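Local coordinates for protein cytochrome P450 (CYP102L1) (Mycobacterium phage Adler, PDB 6N6Q) that is a heme-containing cytochrome P450 encoded by a phage, probably acting as a monooxygenase, at residues I150-P153 with A154-R158; T160-I163 with I164-G168; G279-T282 with S283-I287. One frame throughout, in Å; residues are numbered along the deposited sequence.

Overall arrangement
All three contacts are largely buried, and all are local, formed by side chains within a helical turn or two. Contacts 1 and 2 follow each other on helix 152-169, the first at its start beside a small sheet, the second near its far end. Contact 3 belongs to helix 265-296, nearest the centre of the chain and against the heme. The two helices are tied together: Thr156 of contact 1 bonds to Ala284 O, and Thr160 of contact 2 to Ser280 O. The chemistry shifts accordingly, from the start of a helix and a hydroxyl among carbonyls in contact 1, to a salt bridge in contact 2, to small residues lying on porphyrin in contact 3.

Contact 1 of 3, residues I150-P153 with A154-R158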
loop_
_atom_site.group_PDB
_atom_site.type_symbol
_atom_site.label_atom_id
_atom_site.label_comp_id
_atom_site.label_asym_id
_atom_site.label_seq_id
_atom_site.Cartn_x
_atom_site.Cartn_y
_atom_site.Cartn_z
ATOM N N ILE A 150 5.255 21.570 -4.359
ATOM C CA ILE A 150 5.621 20.188 -4.640
ATOM C C ILE A 150 4.355 19.350 -4.717
ATOM O O ILE A 150 3.538 19.360 -3.789
ATOM C CB ILE A 150 6.577 19.640 -3.567
ATOM C CG1 ILE A 150 7.931 20.348 -3.650
ATOM C CG2 ILE A 150 6.730 18.136 -3.699
ATOM C CD1 ILE A 150 8.929 19.877 -2.617
ATOM N N ASP A 151 4.190 18.628 -5.823
ATOM C CA ASP A 151 3.132 17.629 -5.918
ATOM C C ASP A 151 3.514 16.438 -5.048
ATOM O O ASP A 151 4.406 15.660 -5.402
ATOM C CB ASP A 151 2.916 17.218 -7.370
ATOM C CG ASP A 151 1.707 16.318 -7.547
ATOM O OD1 ASP A 151 1.862 15.196 -8.071
ATOM O OD2 ASP A 151 0.599 16.730 -7.138
ATOM N N ILE A 152 2.850 16.302 -3.905
ATOM C CA ILE A 152 3.271 15.382 -2.849
ATOM C C ILE A 152 3.054 13.919 -3.233
ATOM O O ILE A 152 3.983 13.116 -3.062
ATOM C CB ILE A 152 2.571 15.722 -1.520
ATOM C CG1 ILE A 152 2.929 17.144 -1.089
ATOM C CG2 ILE A 152 2.963 14.732 -0.434
ATOM C CD1 ILE A 152 4.411 17.354 -0.862
ATOM N N PRO A 153 1.879 13.505 -3.734
ATOM C CA PRO A 153 1.714 12.076 -4.063
ATOM C C PRO A 153 2.697 11.569 -5.107
ATOM O O PRO A 153 3.201 10.446 -4.978
ATOM C CB PRO A 153 0.264 11.999 -4.564
ATOM C CG PRO A 153 -0.412 13.155 -3.935
ATOM C CD PRO A 153 0.616 14.243 -3.926
ATOM N N ALA A 154 2.990 12.365 -6.139
ATOM C CA ALA A 154 3.916 11.908 -7.172
ATOM C C ALA A 154 5.336 11.787 -6.634
ATOM O O ALA A 154 6.033 10.808 -6.923
ATOM C CB ALA A 154 3.878 12.852 -8.373
ATOM N N GLU A 155 5.783 12.774 -5.854
ATOM C CA GLU A 155 7.129 12.719 -5.292
ATOM C C GLU A 155 7.280 11.537 -4.344
ATOM O O GLU A 155 8.267 10.795 -4.410
ATOM C CB GLU A 155 7.453 14.030 -4.576
ATOM C CG GLU A 155 7.675 15.206 -5.510
ATOM C CD GLU A 155 9.081 15.246 -6.078
ATOM O OE1 GLU A 155 10.005 14.721 -5.421
ATOM O OE2 GLU A 155 9.263 15.808 -7.180
ATOM N N THR A 156 6.305 11.345 -3.449
ATOM C CA THR A 156 6.367 10.211 -2.532
ATOM C C THR A 156 6.290 8.881 -3.272
ATOM O O THR A 156 6.781 7.864 -2.767
ATOM C CB THR A 156 5.247 10.297 -1.491
ATOM O OG1 THR A 156 3.977 10.309 -2.155
ATOM C CG2 THR A 156 5.388 11.555 -0.649
ATOM N N ASN A 157 5.687 8.858 -4.462
ATOM C CA ASN A 157 5.614 7.607 -5.208
ATOM C C ASN A 157 6.928 7.282 -5.906
ATOM O O ASN A 157 7.275 6.103 -6.037
ATOM C CB ASN A 157 4.468 7.653 -6.219
ATOM C CG ASN A 157 3.761 6.317 -6.352
ATOM O OD1 ASN A 157 4.400 5.267 -6.419
ATOM N ND2 ASN A 157 2.433 6.350 -6.373
ATOM N N ARG A 158 7.672 8.299 -6.349
ATOM C CA ARG A 158 9.024 8.051 -6.838
ATOM C C ARG A 158 9.930 7.551 -5.722
ATOM O O ARG A 158 10.836 6.746 -5.971
ATOM C CB ARG A 158 9.622 9.318 -7.452
ATOM C CG ARG A 158 8.776 9.984 -8.518
ATOM C CD ARG A 158 9.584 11.058 -9.227
ATOM N NE ARG A 158 10.566 10.477 -10.138
ATOM C CZ ARG A 158 11.743 11.026 -10.423
ATOM N NH1 ARG A 158 12.099 12.170 -9.855
ATOM N NH2 ARG A 158 12.569 10.425 -11.268
#
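Asp151 and Ala154 meet in the first turn of helix 152-169, the E helix of the P450 fold, with Asp151 in the N-cap position. The Asp151 carboxylate folds forward over this turn: its CG is anti to the backbone N (chi1 -172°), which lays OD1 3.1 Å from Ala154 CB. Its carbonyl starts the helical bonding, accepting from Glu155 N; Ile152 O then takes a bond from Thr156 N at 2.9 Å, and Pro153 O one from Asn157 N. Pro153 suits this first turn, where no backbone N-H is called for.

Thr156 turns its hydroxyl back along the helix. With chi1 at 59°, OG1 stands between its own N and carbonyl carbon, 2.9 Å from Ile152 O and 2.9 Å from Pro153 O. It has one proton for these two and for Ala284 O of helix 265-296, so it can serve them only in turn or in part. Its methyl, CG2, packs on the same Ile152, 3.2 Å from O and 4.0 Å from CG2. On another side Glu155 passes at about a right angle to Ile150, CG against CG2 at 3.6 Å, then bends at chi2 to bring its carboxylate to Arg143 in a salt bridge and to Trp140 NE1.

Ile150 and Ile152 pair through their backbones with Leu465 and Leu463, so the helix starts straight off the edge of the sheet holding strand 464-469, with helix 119-145 beside Ile150 and Glu155, and helix 265-296 against Ile152, Thr156 and Asn157.

Contact 2 of 3, residues T160-I163 with I164-G168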
loop_
_atom_site.group_PDB
_atom_site.type_symbol
_atom_site.label_atom_id
_atom_site.label_comp_id
_atom_site.label_asym_id
_atom_site.label_seq_id
_atom_site.Cartn_x
_atom_site.Cartn_y
_atom_site.Cartn_z
ATOM N N THR A 160 9.098 5.765 -2.734
ATOM C CA THR A 160 8.831 4.403 -2.283
ATOM C C THR A 160 9.196 3.376 -3.346
ATOM O O THR A 160 9.523 2.230 -3.012
ATOM C CB THR A 160 7.364 4.256 -1.880
ATOM O OG1 THR A 160 6.529 4.441 -3.028
ATOM C CG2 THR A 160 6.999 5.288 -0.817
ATOM N N ILE A 161 9.148 3.758 -4.624
ATOM C CA ILE A 161 9.642 2.877 -5.677
ATOM C C ILE A 161 11.124 2.595 -5.471
ATOM O O ILE A 161 11.564 1.439 -5.481
ATOM C CB ILE A 161 9.374 3.487 -7.065
ATOM C CG1 ILE A 161 7.916 3.274 -7.472
ATOM C CG2 ILE A 161 10.314 2.888 -8.104
ATOM C CD1 ILE A 161 7.513 4.049 -8.699
ATOM N N GLU A 162 11.915 3.651 -5.267
ATOM C CA GLU A 162 13.345 3.465 -5.052
ATOM C C GLU A 162 13.627 2.748 -3.740
ATOM O O GLU A 162 14.596 1.986 -3.653
ATOM C CB GLU A 162 14.066 4.812 -5.090
ATOM C CG GLU A 162 14.011 5.496 -6.445
ATOM C CD GLU A 162 14.514 4.603 -7.563
ATOM O OE1 GLU A 162 15.544 3.922 -7.370
ATOM O OE2 GLU A 162 13.874 4.576 -8.634
ATOM N N ILE A 163 12.798 2.966 -2.718
ATOM C CA ILE A 163 13.011 2.294 -1.438
ATOM C C ILE A 163 12.881 0.784 -1.602
ATOM O O ILE A 163 13.728 0.017 -1.131
ATOM C CB ILE A 163 12.038 2.835 -0.375
ATOM C CG1 ILE A 163 12.462 4.239 0.063
ATOM C CG2 ILE A 163 11.971 1.895 0.821
ATOM C CD1 ILE A 163 11.621 4.809 1.177
ATOM N N ILE A 164 11.828 0.332 -2.284
ATOM C CA ILE A 164 11.612 -1.104 -2.438
ATOM C C ILE A 164 12.652 -1.706 -3.376
ATOM O O ILE A 164 13.224 -2.765 -3.095
ATOM C CB ILE A 164 10.184 -1.383 -2.936
ATOM C CG1 ILE A 164 9.163 -0.798 -1.962
ATOM C CG2 ILE A 164 9.961 -2.876 -3.099
ATOM C CD1 ILE A 164 7.744 -0.937 -2.435
ATOM N N SER A 165 12.911 -1.043 -4.505
ATOM C CA SER A 165 13.815 -1.611 -5.499
ATOM C C SER A 165 15.250 -1.663 -4.987
ATOM O O SER A 165 15.933 -2.681 -5.148
ATOM C CB SER A 165 13.732 -0.815 -6.802
ATOM O OG SER A 165 14.161 0.523 -6.620
ATOM N N ARG A 166 15.723 -0.584 -4.356
ATOM C CA ARG A 166 17.109 -0.559 -3.898
ATOM C C ARG A 166 17.303 -1.424 -2.659
ATOM O O ARG A 166 18.294 -2.154 -2.558
ATOM C CB ARG A 166 17.551 0.876 -3.620
ATOM C CG ARG A 166 17.479 1.792 -4.828
ATOM C CD ARG A 166 17.859 3.209 -4.448
ATOM N NE ARG A 166 17.521 4.173 -5.492
ATOM C CZ ARG A 166 17.894 5.448 -5.473
ATOM N NH1 ARG A 166 18.623 5.912 -4.469
ATOM N NH2 ARG A 166 17.543 6.257 -6.462
ATOM N N ALA A 167 16.377 -1.356 -1.701
ATOM C CA ALA A 167 16.527 -2.163 -0.496
ATOM C C ALA A 167 16.180 -3.625 -0.739
ATOM O O ALA A 167 16.783 -4.510 -0.122
ATOM C CB ALA A 167 15.664 -1.602 0.635
ATOM N N GLY A 168 15.233 -3.899 -1.631
ATOM C CA GLY A 168 14.806 -5.260 -1.883
ATOM C C GLY A 168 15.616 -5.987 -2.936
ATOM O O GLY A 168 15.994 -7.146 -2.739
#
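Glu162 and Arg166, one turn apart on helix 152-169, meet carboxylate to guanidinium edge. Arg166 runs extended from CG to NE, back along the helix toward Glu162, while Glu162 bends at chi2 (-54°) and brings OE1 to meet it. OE1 lies in the guanidinium plane, 2.7 Å from Arg166 NE, and offers its anti lone pair; the bond to Arg166 NH2, at 3.2 Å, is weak. The two flat groups are turned 63° from each other, so this is no parallel two-oxygen pairing: one oxygen does the work on this side, while Glu162 CB covers a face of the guanidinium, 3.5 Å from Arg166 NE.

Ser165 and Ile164 face other ways. Ser165 OG tucks between its own N and carbonyl carbon (chi1 63°); it is hydrogen-bonded to Tyr171 O of the following loop and also stands 3.0 Å from Ile161 O, the acceptor of Ser165 N. Ile164 lays CG1 3.2 Å from Thr160 O, and its CD1 end points on toward the heme, the nearest atoms of side chain and heme being about 4 Å apart. Beyond, the helix widens into a pi-type turn at 165-168.

Helix 119-145 lies over the salt bridge, and Arg166 NH1 reaches Glu135 there. Glu162 OE1 also accepts from Phe173 N and OE2 from Asn174 N, while Arg166 NH2 donates to Asn174 O. Glu162 is therefore buried yet gripped by several donors, which would probably keep it ionised and pin the loop after the helix against its last turns.

Contact 3 of 3, residues G279-T282 with S283-I287; sequences GSET and SANAI. With HEM (protoporphyrin IX containing Fe), chain E.
Ser283 reaches back one turn to Gly279. Its CB sits 3.4 Å from Gly279 O, and with OG anti to the carbonyl carbon (chi1 -57°) the hydroxyl points back to the preceding turn. There OG stands 3.0 Å from the same Gly279 O and 3.6 Å from the heme vinyl carbon CAB, and it is also hydrogen-bonded to Glu428 OE2 of helix 422-439.

Gly279 and Thr282 belong to the AGxET signature of the long P450 helix that passes over the heme, helix 265-296 here, which in relatives is linked to oxygen activation. Having no CB, Gly279 can bring its CA down over the face of a pyrrole, 3.3 Å from heme C2C. Thr282 lies over the next pyrrole: CB is 3.6 Å from heme C3B, and OG1, hydrogen-bonded to Ala278 O, comes 3.2 Å from heme C4B.

Away from the heme, Asn285 crosses Glu281 obliquely. Asn285 ND2 passes alongside Glu281 CG at 3.5 Å, with amide and carboxylate planes 70° apart. Their ends part company, Glu281 OE2 to Thr455 OG1 and Asn285 ND2, weakly, to Thr457 OG1.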
loop_
_atom_site.group_PDB
_atom_site.type_symbol
_atom_site.label_atom_id
_atom_site.label_comp_id
_atom_site.label_asym_id
_atom_site.label_seq_id
_atom_site.Cartn_x
_atom_site.Cartn_y
_atom_site.Cartn_z
ATOM N N GLY A 279 3.577 -2.429 -3.160
ATOM C CA GLY A 279 4.237 -1.796 -2.038
ATOM C C GLY A 279 4.462 -0.306 -2.199
ATOM O O GLY A 279 4.494 0.433 -1.211
ATOM N N SER A 280 4.621 0.148 -3.441
ATOM C CA SER A 280 4.959 1.547 -3.682
ATOM C C SER A 280 3.761 2.466 -3.477
ATOM O O SER A 280 3.839 3.432 -2.711
ATOM C CB SER A 280 5.522 1.716 -5.093
ATOM O OG SER A 280 5.355 3.044 -5.554
ATOM N N GLU A 281 2.646 2.186 -4.156
ATOM C CA GLU A 281 1.536 3.135 -4.160
ATOM C C GLU A 281 0.864 3.222 -2.795
ATOM O O GLU A 281 0.443 4.306 -2.375
ATOM C CB GLU A 281 0.521 2.755 -5.238
ATOM C CG GLU A 281 -0.461 3.867 -5.570
ATOM C CD GLU A 281 -1.300 3.566 -6.795
ATOM O OE1 GLU A 281 -1.244 2.421 -7.292
ATOM O OE2 GLU A 281 -2.015 4.477 -7.265
ATOM N N THR A 282 0.754 2.095 -2.088
ATOM C CA THR A 282 0.148 2.113 -0.761
ATOM C C THR A 282 0.963 2.963 0.204
ATOM O O THR A 282 0.419 3.831 0.898
ATOM C CB THR A 282 0.007 0.686 -0.225
ATOM O OG1 THR A 282 1.277 0.024 -0.283
ATOM C CG2 THR A 282 -1.011 -0.096 -1.039
ATOM N N SER A 283 2.277 2.728 0.260
ATOM C CA SER A 283 3.124 3.464 1.195
ATOM C C SER A 283 3.222 4.936 0.817
ATOM O O SER A 283 3.257 5.806 1.695
ATOM C CB SER A 283 4.515 2.834 1.248
ATOM O OG SER A 283 4.441 1.466 1.603
ATOM N N ALA A 284 3.264 5.235 -0.483
ATOM C CA ALA A 284 3.420 6.618 -0.920
ATOM C C ALA A 284 2.191 7.453 -0.586
ATOM O O ALA A 284 2.316 8.603 -0.147
ATOM C CB ALA A 284 3.698 6.663 -2.420
ATOM N N ASN A 285 0.996 6.898 -0.791
ATOM C CA ASN A 285 -0.217 7.656 -0.506
ATOM C C ASN A 285 -0.456 7.790 0.992
ATOM O O ASN A 285 -1.010 8.800 1.438
ATOM C CB ASN A 285 -1.414 7.001 -1.190
ATOM C CG ASN A 285 -1.285 6.996 -2.699
ATOM O OD1 ASN A 285 -0.553 7.804 -3.271
ATOM N ND2 ASN A 285 -1.994 6.084 -3.353
ATOM N N ALA A 286 -0.047 6.792 1.781
ATOM C CA ALA A 286 -0.134 6.922 3.232
ATOM C C ALA A 286 0.759 8.051 3.734
ATOM O O ALA A 286 0.352 8.837 4.598
ATOM C CB ALA A 286 0.239 5.601 3.905
ATOM N N ILE A 287 1.979 8.147 3.198
ATOM C CA ILE A 287 2.866 9.254 3.548
ATOM C C ILE A 287 2.252 10.581 3.123
ATOM O O ILE A 287 2.307 11.573 3.859
ATOM C CB ILE A 287 4.256 9.044 2.916
ATOM C CG1 ILE A 287 4.954 7.836 3.540
ATOM C CG2 ILE A 287 5.111 10.290 3.065
ATOM C CD1 ILE A 287 6.178 7.379 2.775
HETATM C CHA HEM E . -1.168 -7.625 0.974
HETATM C CHB HEM E . -2.048 -3.103 2.521
HETATM C CHC HEM E . 2.648 -1.986 1.920
HETATM C CHD HEM E . 3.327 -6.250 -0.311
HETATM C C1A HEM E . -1.825 -6.517 1.472
HETATM C C2A HEM E . -3.217 -6.435 1.875
HETATM C C3A HEM E . -3.456 -5.193 2.298
HETATM C C4A HEM E . -2.228 -4.430 2.186
HETATM C CMA HEM E . -4.811 -4.667 2.815
HETATM C CAA HEM E . -4.258 -7.574 1.822
HETATM C CBA HEM E . -4.881 -7.596 0.429
HETATM C CGA HEM E . -6.030 -8.569 0.374
HETATM O O1A HEM E . -6.413 -9.122 1.438
HETATM O O2A HEM E . -6.568 -8.792 -0.741
HETATM C C1B HEM E . -0.845 -2.424 2.549
HETATM C C2B HEM E . -0.625 -1.106 3.110
HETATM C C3B HEM E . 0.676 -0.791 2.946
HETATM C C4B HEM E . 1.315 -1.907 2.273
HETATM C CMB HEM E . -1.748 -0.270 3.769
HETATM C CAB HEM E . 1.451 0.489 3.355
HETATM C CBB HEM E . 0.912 1.562 3.948
HETATM C C1C HEM E . 3.266 -3.047 1.288
HETATM C C2C HEM E . 4.677 -3.171 0.983
HETATM C C3C HEM E . 4.879 -4.337 0.369
HETATM C C4C HEM E . 3.593 -5.015 0.255
HETATM C CMC HEM E . 5.776 -2.134 1.303
HETATM C CAC HEM E . 6.273 -4.811 -0.109
HETATM C CBC HEM E . 6.478 -5.995 -0.696
HETATM C C1D HEM E . 2.179 -7.003 -0.153
HETATM C C2D HEM E . 1.960 -8.354 -0.639
HETATM C C3D HEM E . 0.726 -8.731 -0.285
HETATM C C4D HEM E . 0.108 -7.639 0.441
HETATM C CMD HEM E . 2.977 -9.206 -1.431
HETATM C CAD HEM E . 0.068 -10.097 -0.592
HETATM C CBD HEM E . 0.474 -11.120 0.464
HETATM C CGD HEM E . -0.241 -12.427 0.222
HETATM O O1D HEM E . 0.330 -13.496 0.561
HETATM O O2D HEM E . -1.380 -12.404 -0.316
HETATM N NA HEM E . -1.259 -5.271 1.676
HETATM N NB HEM E . 0.358 -2.879 2.049
HETATM N NC HEM E . 2.641 -4.190 0.829
HETATM N ND HEM E . 1.026 -6.603 0.500
HETATM FE FE HEM E . 0.661 -4.678 1.136
#